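Local coordinates for glycosyl hydrolase (Rhizobium leguminosarum bv. trifolii, PDB 5NDX), which probably hydrolyses O-glycosidic bonds as a family 39 glycoside hydrolase, a bacterial orthologue of human alpha-L-iduronidase, at residues 104-108 against 151-155; 142-147 against 159-163; 179-185 against 214-220. The protein carries 2 engineered substitutions. All coordinates share one frame; numbering follows the deposited sequence.

Contact 1: 104-108 against 151-155; sequences FTDYE and WWTYG
Tyr107 turns its ring edge, through CD2, onto the face of Tyr154, and no hydrogen bond joins the two loops around this T-shaped stack. The planes stand at 85° with centroids 4.9 Å apart, and Tyr107 CD2 sits over the centre of the Tyr154 ring. Tyr154 CG lies anti to its own carbonyl carbon (chi1 -42°), which brings the ring beside Tyr107 and the backbone at Thr105. Its edge then meets that backbone, Tyr154 CE1 lying 3.4 Å from Thr105 O, a polarised C-H facing a carbonyl oxygen. Trp151 completes the aromatic cluster: its CH2 is 4.0 Å from Tyr107 CD2, though the two rings are slid apart and barely overlap. The indole is fixed by its own loop, Trp151 NE1 donating to Gly155 O at 3.2 Å within the ring plane. In the 104-108 loop, Asp106 OD1 accepts from Glu108 N, an Asx turn around Tyr107. Were Tyr154 replaced by alanine, the Tyr107 edge would probably lose its face and a gap would open between the loops. The cluster joins two neighbouring beta-to-alpha loops of a TIM barrel, those leading into helices 110-131 and 155-171.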
loop_
_atom_site.group_PDB
_atom_site.type_symbol
_atom_site.label_atom_id
_atom_site.label_comp_id
_atom_site.label_asym_id
_atom_site.label_seq_id
_atom_site.Cartn_x
_atom_site.Cartn_y
_atom_site.Cartn_z
ATOM N N PHE A 104 -8.691 7.683 30.345
ATOM C CA PHE A 104 -9.695 8.591 29.804
ATOM C C PHE A 104 -11.063 7.915 29.888
ATOM O O PHE A 104 -11.225 6.801 29.432
ATOM C CB PHE A 104 -9.293 9.048 28.393
ATOM C CG PHE A 104 -8.062 9.923 28.395
ATOM C CD1 PHE A 104 -6.787 9.356 28.420
ATOM C CD2 PHE A 104 -8.176 11.289 28.454
ATOM C CE1 PHE A 104 -5.649 10.150 28.486
ATOM C CE2 PHE A 104 -7.042 12.098 28.525
ATOM C CZ PHE A 104 -5.779 11.532 28.536
ATOM N N THR A 105 -12.012 8.545 30.580
ATOM C CA THR A 105 -13.376 7.999 30.774
ATOM C C THR A 105 -14.534 8.941 30.409
ATOM O O THR A 105 -15.661 8.498 30.344
ATOM C CB THR A 105 -13.535 7.592 32.243
ATOM O OG1 THR A 105 -13.184 8.711 33.068
ATOM C CG2 THR A 105 -12.606 6.415 32.571
ATOM N N ASP A 106 -14.252 10.199 30.077
ATOM C CA ASP A 106 -15.288 11.220 29.933
ATOM C C ASP A 106 -14.745 12.468 29.246
ATOM O O ASP A 106 -14.060 13.282 29.871
ATOM C CB ASP A 106 -15.875 11.599 31.312
ATOM C CG ASP A 106 -17.093 12.536 31.218
ATOM O OD1 ASP A 106 -17.672 12.716 30.115
ATOM O OD2 ASP A 106 -17.479 13.075 32.284
ATOM N N TYR A 107 -15.089 12.634 27.968
ATOM C CA TYR A 107 -14.570 13.773 27.182
ATOM C C TYR A 107 -15.378 15.054 27.367
ATOM O O TYR A 107 -15.028 16.086 26.803
ATOM C CB TYR A 107 -14.400 13.385 25.693
ATOM C CG TYR A 107 -13.143 12.562 25.457
ATOM C CD1 TYR A 107 -11.893 13.174 25.396
ATOM C CD2 TYR A 107 -13.196 11.175 25.330
ATOM C CE1 TYR A 107 -10.741 12.432 25.202
ATOM C CE2 TYR A 107 -12.046 10.427 25.120
ATOM C CZ TYR A 107 -10.823 11.068 25.063
ATOM O OH TYR A 107 -9.675 10.354 24.870
ATOM N N GLU A 108 -16.428 14.994 28.193
ATOM C CA GLU A 108 -17.146 16.188 28.658
ATOM C C GLU A 108 -16.537 16.763 29.925
ATOM O O GLU A 108 -16.751 17.926 30.237
ATOM C CB GLU A 108 -18.611 15.874 28.866
ATOM C CG GLU A 108 -19.225 15.296 27.603
ATOM C CD GLU A 108 -20.728 15.370 27.592
ATOM O OE1 GLU A 108 -21.237 16.502 27.577
ATOM O OE2 GLU A 108 -21.389 14.309 27.569
ATOM N N TRP A 151 -17.908 4.056 19.707
ATOM C CA TRP A 151 -17.241 5.229 20.351
ATOM C C TRP A 151 -17.656 5.263 21.803
ATOM O O TRP A 151 -18.675 5.880 22.146
ATOM C CB TRP A 151 -17.606 6.539 19.617
ATOM C CG TRP A 151 -17.372 7.939 20.252
ATOM C CD1 TRP A 151 -18.353 8.861 20.512
ATOM C CD2 TRP A 151 -16.119 8.587 20.621
ATOM N NE1 TRP A 151 -17.806 10.007 21.044
ATOM C CE2 TRP A 151 -16.446 9.871 21.125
ATOM C CE3 TRP A 151 -14.770 8.203 20.598
ATOM C CZ2 TRP A 151 -15.468 10.775 21.612
ATOM C CZ3 TRP A 151 -13.788 9.122 21.089
ATOM C CH2 TRP A 151 -14.154 10.379 21.580
ATOM N N TRP A 152 -16.829 4.584 22.619
ATOM C CA TRP A 152 -17.079 4.180 24.037
ATOM C C TRP A 152 -18.417 4.609 24.635
ATOM O O TRP A 152 -19.219 3.776 25.024
ATOM C CB TRP A 152 -15.899 4.601 24.950
ATOM C CG TRP A 152 -15.054 3.452 25.513
ATOM C CD1 TRP A 152 -15.515 2.313 26.127
ATOM C CD2 TRP A 152 -13.614 3.368 25.546
ATOM N NE1 TRP A 152 -14.456 1.521 26.514
ATOM C CE2 TRP A 152 -13.280 2.143 26.175
ATOM C CE3 TRP A 152 -12.573 4.203 25.094
ATOM C CZ2 TRP A 152 -11.948 1.735 26.370
ATOM C CZ3 TRP A 152 -11.255 3.802 25.293
ATOM C CH2 TRP A 152 -10.954 2.575 25.923
ATOM N N THR A 153 -18.619 5.914 24.722
ATOM C CA THR A 153 -19.951 6.508 24.843
ATOM C C THR A 153 -19.736 7.949 24.391
ATOM O O THR A 153 -20.031 8.294 23.240
ATOM C CB THR A 153 -20.561 6.421 26.288
ATOM O OG1 THR A 153 -19.515 6.242 27.256
ATOM C CG2 THR A 153 -21.614 5.274 26.439
ATOM N N TYR A 154 -19.166 8.741 25.311
ATOM C CA TYR A 154 -18.761 10.154 25.180
ATOM C C TYR A 154 -19.718 11.136 24.477
ATOM O O TYR A 154 -19.823 12.291 24.914
ATOM C CB TYR A 154 -17.351 10.257 24.608
ATOM C CG TYR A 154 -16.345 9.249 25.163
ATOM C CD1 TYR A 154 -16.240 9.001 26.535
ATOM C CD2 TYR A 154 -15.458 8.567 24.304
ATOM C CE1 TYR A 154 -15.312 8.085 27.026
ATOM C CE2 TYR A 154 -14.517 7.666 24.788
ATOM C CZ TYR A 154 -14.450 7.426 26.147
ATOM O OH TYR A 154 -13.524 6.535 26.629
ATOM N N GLY A 155 -20.381 10.706 23.399
ATOM C CA GLY A 155 -21.429 11.490 22.739
ATOM C C GLY A 155 -20.854 12.454 21.715
ATOM O O GLY A 155 -19.627 12.555 21.553
#

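Contact 2: 142-147 against 159-163; sequences ETTNQA and YTNYY. Engineered in segment 142-147: Gln146 (natural residue Glu). With 8U8 ((2~{R},3~{S},4~{S},5~{R},6~{S})-6-(4-methyl-2-oxidanylidene-chromen-7-yl)oxy-3,4,5-tris(oxidanyl)oxane-2-carboxylic acid), chain M.
In the loop that follows strand 140-142 of the TIM barrel, Thr143, Thr144 and Ala147 pack on three tyrosines of helix 155-171. Tyr159 and Tyr162 place CG anti to the backbone N (chi1 -170° and 157°), a torsion that sends their rings off the helix toward the loop; Tyr163 reaches it only with its ring edge. Thr144 N donates to Tyr162 OH at 2.6 Å, a short but bent bond (133°). The same hydroxyl is also hydrogen-bonded to Leu96 O, so a buried tyrosine ties two loops together. Thr143 fits among all three rings. Its CG2 meets Tyr163 in the ring plane, 3.4 Å from CD1, while Tyr163 OH bonds to Arg213 O beyond. Thr143 OG1 lies beside Tyr159 OH in a weak contact and also close to Pro182 O; a small residue with a methyl and a hydroxyl suits this mixed setting. Ala147 CB packs 3.2 Å from Tyr159 CE1, where little more than a methyl could fit.

On the other side of the loop, Asn145 and Gln146, the latter an engineered replacement of a glutamate predicted to be the proton donor, turn away from the helix to the bound ligand. Asn145 ND2 and Gln146 NE2 both donate to its O3, at 3.0 and 3.1 Å, and Gln146 NE2 lies 2.9 Å from O2, the glycosidic oxygen. Arg57 holds Asn145 OD1 and forms a salt bridge with Glu142, so this second-shell cation steadies the amide. An Asn-Glu pair just after the fourth strand, as in the natural sequence here, is the acid/base signature of clan A glycoside hydrolases, consistent with the predicted proton donor.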
loop_
_atom_site.group_PDB
_atom_site.type_symbol
_atom_site.label_atom_id
_atom_site.label_comp_id
_atom_site.label_asym_id
_atom_site.label_seq_id
_atom_site.Cartn_x
_atom_site.Cartn_y
_atom_site.Cartn_z
ATOM N N GLU A 142 -4.861 12.301 12.551
ATOM C CA GLU A 142 -6.283 12.058 12.331
ATOM C C GLU A 142 -6.999 11.810 13.630
ATOM O O GLU A 142 -6.420 11.275 14.580
ATOM C CB GLU A 142 -6.498 10.779 11.481
ATOM C CG GLU A 142 -7.805 10.816 10.741
ATOM C CD GLU A 142 -8.086 9.568 9.925
ATOM O OE1 GLU A 142 -7.470 8.543 10.210
ATOM O OE2 GLU A 142 -8.943 9.616 9.034
ATOM N N THR A 143 -8.274 12.130 13.638
ATOM C CA THR A 143 -9.149 11.685 14.727
ATOM C C THR A 143 -9.233 10.164 14.811
ATOM O O THR A 143 -8.999 9.419 13.839
ATOM C CB THR A 143 -10.614 12.051 14.507
ATOM O OG1 THR A 143 -11.024 11.478 13.250
ATOM C CG2 THR A 143 -10.815 13.520 14.531
ATOM N N THR A 144 -9.642 9.765 16.003
ATOM C CA THR A 144 -9.817 8.401 16.429
ATOM C C THR A 144 -10.827 7.824 15.513
ATOM O O THR A 144 -11.826 8.470 15.123
ATOM C CB THR A 144 -10.317 8.320 17.936
ATOM O OG1 THR A 144 -9.918 7.094 18.562
ATOM C CG2 THR A 144 -11.840 8.502 18.049
ATOM N N ASN A 145 -10.574 6.569 15.237
ATOM C CA ASN A 145 -11.262 5.848 14.201
ATOM C C ASN A 145 -12.765 5.737 14.526
ATOM O O ASN A 145 -13.199 5.835 15.711
ATOM C CB ASN A 145 -10.635 4.461 14.047
ATOM C CG ASN A 145 -11.199 3.699 12.866
ATOM O OD1 ASN A 145 -11.168 4.186 11.714
ATOM N ND2 ASN A 145 -11.777 2.513 13.152
ATOM N N GLN A 146 -13.532 5.572 13.446
ATOM C CA GLN A 146 -14.959 5.565 13.490
ATOM C C GLN A 146 -15.334 6.701 14.435
ATOM O O GLN A 146 -15.120 7.877 14.107
ATOM C CB GLN A 146 -15.503 4.186 13.915
ATOM C CG GLN A 146 -15.820 3.248 12.754
ATOM C CD GLN A 146 -14.826 2.099 12.567
ATOM O OE1 GLN A 146 -14.536 1.348 13.504
ATOM N NE2 GLN A 146 -14.329 1.938 11.346
ATOM N N ALA A 147 -15.728 6.333 15.645
ATOM C CA ALA A 147 -16.585 7.143 16.480
ATOM C C ALA A 147 -18.112 7.041 16.158
ATOM O O ALA A 147 -18.948 7.396 16.994
ATOM C CB ALA A 147 -16.111 8.588 16.585
ATOM N N TYR A 159 -17.013 14.019 21.569
ATOM C CA TYR A 159 -16.270 13.879 20.310
ATOM C C TYR A 159 -15.718 15.212 19.858
ATOM O O TYR A 159 -14.539 15.339 19.555
ATOM C CB TYR A 159 -17.135 13.280 19.179
ATOM C CG TYR A 159 -16.283 12.919 17.965
ATOM C CD1 TYR A 159 -15.509 11.757 17.958
ATOM C CD2 TYR A 159 -16.171 13.779 16.872
ATOM C CE1 TYR A 159 -14.680 11.446 16.885
ATOM C CE2 TYR A 159 -15.351 13.459 15.792
ATOM C CZ TYR A 159 -14.608 12.297 15.816
ATOM O OH TYR A 159 -13.797 11.971 14.781
ATOM N N THR A 160 -16.586 16.205 19.868
ATOM C CA THR A 160 -16.250 17.536 19.429
ATOM C C THR A 160 -15.213 18.213 20.361
ATOM O O THR A 160 -14.357 18.977 19.910
ATOM C CB THR A 160 -17.581 18.298 19.204
ATOM O OG1 THR A 160 -17.487 19.098 18.036
ATOM C CG2 THR A 160 -18.012 19.120 20.389
ATOM N N ASN A 161 -15.255 17.907 21.658
ATOM C CA ASN A 161 -14.229 18.378 22.617
ATOM C C ASN A 161 -12.887 17.651 22.421
ATOM O O ASN A 161 -11.824 18.226 22.605
ATOM C CB ASN A 161 -14.633 18.075 24.070
ATOM C CG ASN A 161 -15.821 18.877 24.566
ATOM O OD1 ASN A 161 -16.203 19.920 24.025
ATOM N ND2 ASN A 161 -16.384 18.389 25.646
ATOM N N TYR A 162 -12.987 16.350 22.191
ATOM C CA TYR A 162 -11.844 15.512 21.804
ATOM C C TYR A 162 -11.111 16.083 20.572
ATOM O O TYR A 162 -9.879 16.227 20.602
ATOM C CB TYR A 162 -12.305 14.057 21.624
ATOM C CG TYR A 162 -11.413 13.233 20.722
ATOM C CD1 TYR A 162 -10.212 12.675 21.192
ATOM C CD2 TYR A 162 -11.764 13.023 19.406
ATOM C CE1 TYR A 162 -9.395 11.930 20.354
ATOM C CE2 TYR A 162 -10.960 12.287 18.562
ATOM C CZ TYR A 162 -9.764 11.768 19.036
ATOM O OH TYR A 162 -9.006 11.051 18.164
ATOM N N TYR A 163 -11.861 16.450 19.532
ATOM C CA TYR A 163 -11.294 17.106 18.322
ATOM C C TYR A 163 -10.561 18.404 18.697
ATOM O O TYR A 163 -9.392 18.632 18.324
ATOM C CB TYR A 163 -12.379 17.371 17.248
ATOM C CG TYR A 163 -11.771 17.815 15.954
ATOM C CD1 TYR A 163 -11.271 16.874 15.048
ATOM C CD2 TYR A 163 -11.560 19.149 15.691
ATOM C CE1 TYR A 163 -10.616 17.259 13.898
ATOM C CE2 TYR A 163 -10.917 19.555 14.554
ATOM C CZ TYR A 163 -10.437 18.599 13.643
ATOM O OH TYR A 163 -9.760 18.981 12.503
HETATM C C15 8U8 M . -18.968 -2.176 13.611
HETATM C C13 8U8 M . -18.958 -1.428 12.411
HETATM C C14 8U8 M . -20.137 -0.794 12.011
HETATM C C16 8U8 M . -20.161 -0.013 10.852
HETATM O O9 8U8 M . -21.242 0.487 10.546
HETATM O O8 8U8 M . -19.034 0.138 10.067
HETATM C C11 8U8 M . -17.832 -0.374 10.491
HETATM C C10 8U8 M . -16.680 -0.089 9.750
HETATM C C12 8U8 M . -17.783 -1.176 11.663
HETATM C C7 8U8 M . -16.523 -1.652 12.074
HETATM C C8 8U8 M . -15.373 -1.361 11.334
HETATM C C9 8U8 M . -15.439 -0.589 10.161
HETATM O O2 8U8 M . -14.327 -0.246 9.418
HETATM C C5 8U8 M . -13.075 -1.035 9.376
HETATM O O1 8U8 M . -13.406 -2.415 9.158
HETATM C C1 8U8 M . -12.444 -3.364 9.413
HETATM C C6 8U8 M . -12.645 -4.285 8.349
HETATM O O7 8U8 M . -12.306 -5.442 8.569
HETATM O O6 8U8 M . -13.105 -3.829 7.319
HETATM C C2 8U8 M . -10.957 -2.913 9.292
HETATM O O5 8U8 M . -10.606 -2.832 7.894
HETATM C C3 8U8 M . -10.638 -1.563 10.072
HETATM O O4 8U8 M . -9.798 -1.827 11.142
HETATM C C4 8U8 M . -11.943 -0.855 10.558
HETATM O O3 8U8 M . -11.594 0.534 10.956
#

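Contact 3: 179-185 against 214-220; sequences MGGPGTA and IDYISIH. With 8U8 ((2~{R},3~{S},4~{S},5~{R},6~{S})-6-(4-methyl-2-oxidanylidene-chromen-7-yl)oxy-3,4,5-tris(oxidanyl)oxane-2-carboxylic acid), chain N; 8U8 ((2~{R},3~{S},4~{S},5~{R},6~{S})-6-(4-methyl-2-oxidanylidene-chromen-7-yl)oxy-3,4,5-tris(oxidanyl)oxane-2-carboxylic acid), chain M.
Gly180 CA sits over one face of the Tyr216 ring, 3.5 Å from its centroid in a CH-pi contact, the tight spot between two parallel strands. A CB at Gly180 would clash with the ring, so glycine suits the place. Tyr216 CG stands between its backbone N and carbonyl carbon (chi1 66°), which folds the ring back over the neighbouring strand; Tyr216 OH reaches Phe141 O, and the other face of the ring meets the coumarin of a second ligand molecule, with C14 at 3.6 Å from Tyr216 CG. Ser218 N to Gly181 O (2.9 Å) is sound, whereas Gly181 N to Tyr216 O is weak. Pro182, preceded by a cis peptide, has no N-H to give, and Gly183 N instead donates to Ser218 O.

The ends are less enclosed, partly exposed at Asp215 and Ala185, yet their bonds are straight. Asp215 takes Met179 N on the anti lone pair of OD2, and a salt bridge to Arg213 probably balances its charge. At the other end, His220 N donates to Thr184 O (2.9 Å), while Ala185 CB lies 3.4 Å from C10 of the active-site ligand. Strands 179-184 and 216-219, fifth and sixth of the barrel, are joined in a beta-alpha-beta unit by helix 190-200, which backs Pro182, Thr184 and Ile217; helix 155-171 covers Met179 and Ile214, and strand 261-263 continues the sheet beyond Ser218.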
loop_
_atom_site.group_PDB
_atom_site.type_symbol
_atom_site.label_atom_id
_atom_site.label_comp_id
_atom_site.label_asym_id
_atom_site.label_seq_id
_atom_site.Cartn_x
_atom_site.Cartn_y
_atom_site.Cartn_z
ATOM N N MET A 179 -4.120 18.150 10.633
ATOM C CA MET A 179 -5.115 17.488 11.438
ATOM C C MET A 179 -6.382 17.339 10.623
ATOM O O MET A 179 -6.773 18.254 9.900
ATOM C CB MET A 179 -5.462 18.282 12.676
ATOM C CG MET A 179 -6.494 17.580 13.561
ATOM S SD MET A 179 -5.879 16.011 14.230
ATOM C CE MET A 179 -7.393 15.225 14.803
ATOM N N GLY A 180 -7.031 16.201 10.760
ATOM C CA GLY A 180 -8.276 15.975 10.046
ATOM C C GLY A 180 -9.076 14.856 10.624
ATOM O O GLY A 180 -8.702 14.255 11.632
ATOM N N GLY A 181 -10.214 14.606 9.988
ATOM C CA GLY A 181 -11.160 13.649 10.486
ATOM C C GLY A 181 -12.456 13.766 9.738
ATOM O O GLY A 181 -12.517 14.457 8.718
ATOM N N PRO A 182 -13.498 13.118 10.211
ATOM C CA PRO A 182 -13.544 12.287 11.423
ATOM C C PRO A 182 -13.201 10.796 11.258
ATOM O O PRO A 182 -13.235 10.056 12.241
ATOM C CB PRO A 182 -15.016 12.394 11.843
ATOM C CG PRO A 182 -15.760 12.650 10.557
ATOM C CD PRO A 182 -14.813 13.271 9.566
ATOM N N GLY A 183 -12.852 10.342 10.059
ATOM C CA GLY A 183 -12.644 8.902 9.835
ATOM C C GLY A 183 -13.857 8.027 10.172
ATOM O O GLY A 183 -13.722 6.966 10.801
ATOM N N THR A 184 -15.032 8.488 9.758
ATOM C CA THR A 184 -16.290 7.811 10.035
ATOM C C THR A 184 -16.567 6.667 9.053
ATOM O O THR A 184 -16.166 6.729 7.876
ATOM C CB THR A 184 -17.471 8.814 10.037
ATOM O OG1 THR A 184 -17.299 9.790 9.000
ATOM C CG2 THR A 184 -17.545 9.527 11.395
ATOM N N ALA A 185 -17.264 5.643 9.547
ATOM C CA ALA A 185 -17.518 4.428 8.777
ATOM C C ALA A 185 -18.808 4.475 7.946
ATOM O O ALA A 185 -18.908 3.785 6.943
ATOM C CB ALA A 185 -17.564 3.220 9.697
ATOM N N ILE A 214 -9.440 22.360 10.481
ATOM C CA ILE A 214 -9.500 21.047 9.848
ATOM C C ILE A 214 -8.802 21.173 8.500
ATOM O O ILE A 214 -9.142 22.033 7.685
ATOM C CB ILE A 214 -10.942 20.495 9.759
ATOM C CG1 ILE A 214 -10.934 19.080 9.150
ATOM C CG2 ILE A 214 -11.846 21.411 8.952
ATOM C CD1 ILE A 214 -12.226 18.296 9.371
ATOM N N ASP A 215 -7.778 20.348 8.300
ATOM C CA ASP A 215 -6.953 20.418 7.106
ATOM C C ASP A 215 -7.403 19.435 6.040
ATOM O O ASP A 215 -7.029 19.591 4.910
ATOM C CB ASP A 215 -5.518 20.162 7.481
ATOM C CG ASP A 215 -4.973 21.235 8.439
ATOM O OD1 ASP A 215 -5.081 22.407 8.087
ATOM O OD2 ASP A 215 -4.486 20.918 9.537
ATOM N N TYR A 216 -8.204 18.437 6.403
ATOM C CA TYR A 216 -8.736 17.464 5.411
ATOM C C TYR A 216 -9.932 16.758 6.016
ATOM O O TYR A 216 -10.049 16.643 7.236
ATOM C CB TYR A 216 -7.627 16.472 4.931
ATOM C CG TYR A 216 -7.155 15.568 6.031
ATOM C CD1 TYR A 216 -7.839 14.408 6.328
ATOM C CD2 TYR A 216 -6.073 15.914 6.842
ATOM C CE1 TYR A 216 -7.439 13.571 7.380
ATOM C CE2 TYR A 216 -5.676 15.106 7.891
ATOM C CZ TYR A 216 -6.358 13.913 8.149
ATOM O OH TYR A 216 -6.012 13.076 9.204
ATOM N N ILE A 217 -10.797 16.248 5.150
ATOM C CA ILE A 217 -11.945 15.495 5.555
ATOM C C ILE A 217 -11.751 14.018 5.209
ATOM O O ILE A 217 -11.526 13.679 4.051
ATOM C CB ILE A 217 -13.200 16.069 4.873
ATOM C CG1 ILE A 217 -13.426 17.513 5.363
ATOM C CG2 ILE A 217 -14.414 15.229 5.216
ATOM C CD1 ILE A 217 -14.304 18.322 4.452
ATOM N N SER A 218 -11.872 13.142 6.207
ATOM C CA SER A 218 -11.677 11.728 5.990
ATOM C C SER A 218 -12.908 10.908 6.330
ATOM O O SER A 218 -13.555 11.136 7.363
ATOM C CB SER A 218 -10.469 11.203 6.764
ATOM O OG SER A 218 -10.643 11.383 8.129
ATOM N N ILE A 219 -13.194 9.944 5.461
ATOM C CA ILE A 219 -14.224 8.937 5.656
ATOM C C ILE A 219 -13.707 7.565 5.221
ATOM O O ILE A 219 -12.684 7.513 4.528
ATOM C CB ILE A 219 -15.468 9.275 4.810
ATOM C CG1 ILE A 219 -15.134 9.408 3.338
ATOM C CG2 ILE A 219 -16.092 10.581 5.293
ATOM C CD1 ILE A 219 -16.364 9.680 2.488
ATOM N N HIS A 220 -14.375 6.477 5.640
ATOM C CA HIS A 220 -14.178 5.172 5.025
ATOM C C HIS A 220 -15.383 4.854 4.138
ATOM O O HIS A 220 -16.522 4.931 4.580
ATOM C CB HIS A 220 -14.169 3.922 5.937
ATOM C CG HIS A 220 -13.662 4.101 7.297
ATOM N ND1 HIS A 220 -12.680 5.003 7.617
ATOM C CD2 HIS A 220 -13.949 3.426 8.428
ATOM C CE1 HIS A 220 -12.364 4.876 8.885
ATOM N NE2 HIS A 220 -13.154 3.965 9.413
HETATM C C15 8U8 N . -4.326 12.438 5.124
HETATM C C13 8U8 N . -3.892 13.264 4.084
HETATM C C14 8U8 N . -4.408 14.546 3.952
HETATM C C16 8U8 N . -3.921 15.395 2.968
HETATM O O9 8U8 N . -4.425 16.502 2.830
HETATM O O8 8U8 N . -2.993 14.955 2.076
HETATM C C11 8U8 N . -2.444 13.731 2.220
HETATM C C10 8U8 N . -1.443 13.424 1.332
HETATM C C12 8U8 N . -2.879 12.860 3.208
HETATM C C7 8U8 N . -2.246 11.620 3.293
HETATM C C8 8U8 N . -1.238 11.300 2.390
HETATM C C9 8U8 N . -0.816 12.198 1.407
HETATM O O2 8U8 N . 0.196 11.838 0.553
HETATM C C5 8U8 N . 0.936 12.879 -0.137
HETATM O O1 8U8 N . 0.128 13.072 -1.311
HETATM C C1 8U8 N . 0.622 13.956 -2.343
HETATM C C6 8U8 N . 0.730 15.437 -1.833
HETATM O O7 8U8 N . 0.005 15.804 -0.887
HETATM O O6 8U8 N . 1.593 16.149 -2.369
HETATM C C2 8U8 N . 1.973 13.392 -2.775
HETATM O O5 8U8 N . 2.581 14.175 -3.848
HETATM C C3 8U8 N . 2.923 13.304 -1.558
HETATM O O4 8U8 N . 4.114 12.700 -1.990
HETATM C C4 8U8 N . 2.307 12.411 -0.480
HETATM O O3 8U8 N . 3.106 12.390 0.705
HETATM C C15 8U8 M . -18.968 -2.176 13.611
HETATM C C13 8U8 M . -18.958 -1.428 12.411
HETATM C C14 8U8 M . -20.137 -0.794 12.011
HETATM C C16 8U8 M . -20.161 -0.013 10.852
HETATM O O9 8U8 M . -21.242 0.487 10.546
HETATM O O8 8U8 M . -19.034 0.138 10.067
HETATM C C11 8U8 M . -17.832 -0.374 10.491
HETATM C C10 8U8 M . -16.680 -0.089 9.750
HETATM C C12 8U8 M . -17.783 -1.176 11.663
HETATM C C7 8U8 M . -16.523 -1.652 12.074
HETATM C C8 8U8 M . -15.373 -1.361 11.334
HETATM C C9 8U8 M . -15.439 -0.589 10.161
HETATM O O2 8U8 M . -14.327 -0.246 9.418
HETATM C C5 8U8 M . -13.075 -1.035 9.376
HETATM O O1 8U8 M . -13.406 -2.415 9.158
HETATM C C1 8U8 M . -12.444 -3.364 9.413
HETATM C C6 8U8 M . -12.645 -4.285 8.349
HETATM O O7 8U8 M . -12.306 -5.442 8.569
HETATM O O6 8U8 M . -13.105 -3.829 7.319
HETATM C C2 8U8 M . -10.957 -2.913 9.292
HETATM O O5 8U8 M . -10.606 -2.832 7.894
HETATM C C3 8U8 M . -10.638 -1.563 10.072
HETATM O O4 8U8 M . -9.798 -1.827 11.142
HETATM C C4 8U8 M . -11.943 -0.855 10.558
HETATM O O3 8U8 M . -11.594 0.534 10.956
#

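Overall arrangement
Contacts 2 and 3 are buried, whereas contact 1 is partly exposed and lies farthest from the centre of the chain. Contact 2 and the 151-155 side of contact 1 belong to the same passage, from strand 140-142 into helix 155-171: Trp151 packs edge-to-face with Tyr159, and Asn161 ND2 bonds to Tyr107 O. Contact 2 also joins contact 3, through Glu142 with Ser218, and both touch the same ligand. The chemistry follows the place: aromatic stacking without cross-loop hydrogen bonds at the rim, tyrosine rings mixed with a few polar links behind the active-site loop, and backbone bonding with glycines in the barrel wall. Contacts 1 and 3 do not meet.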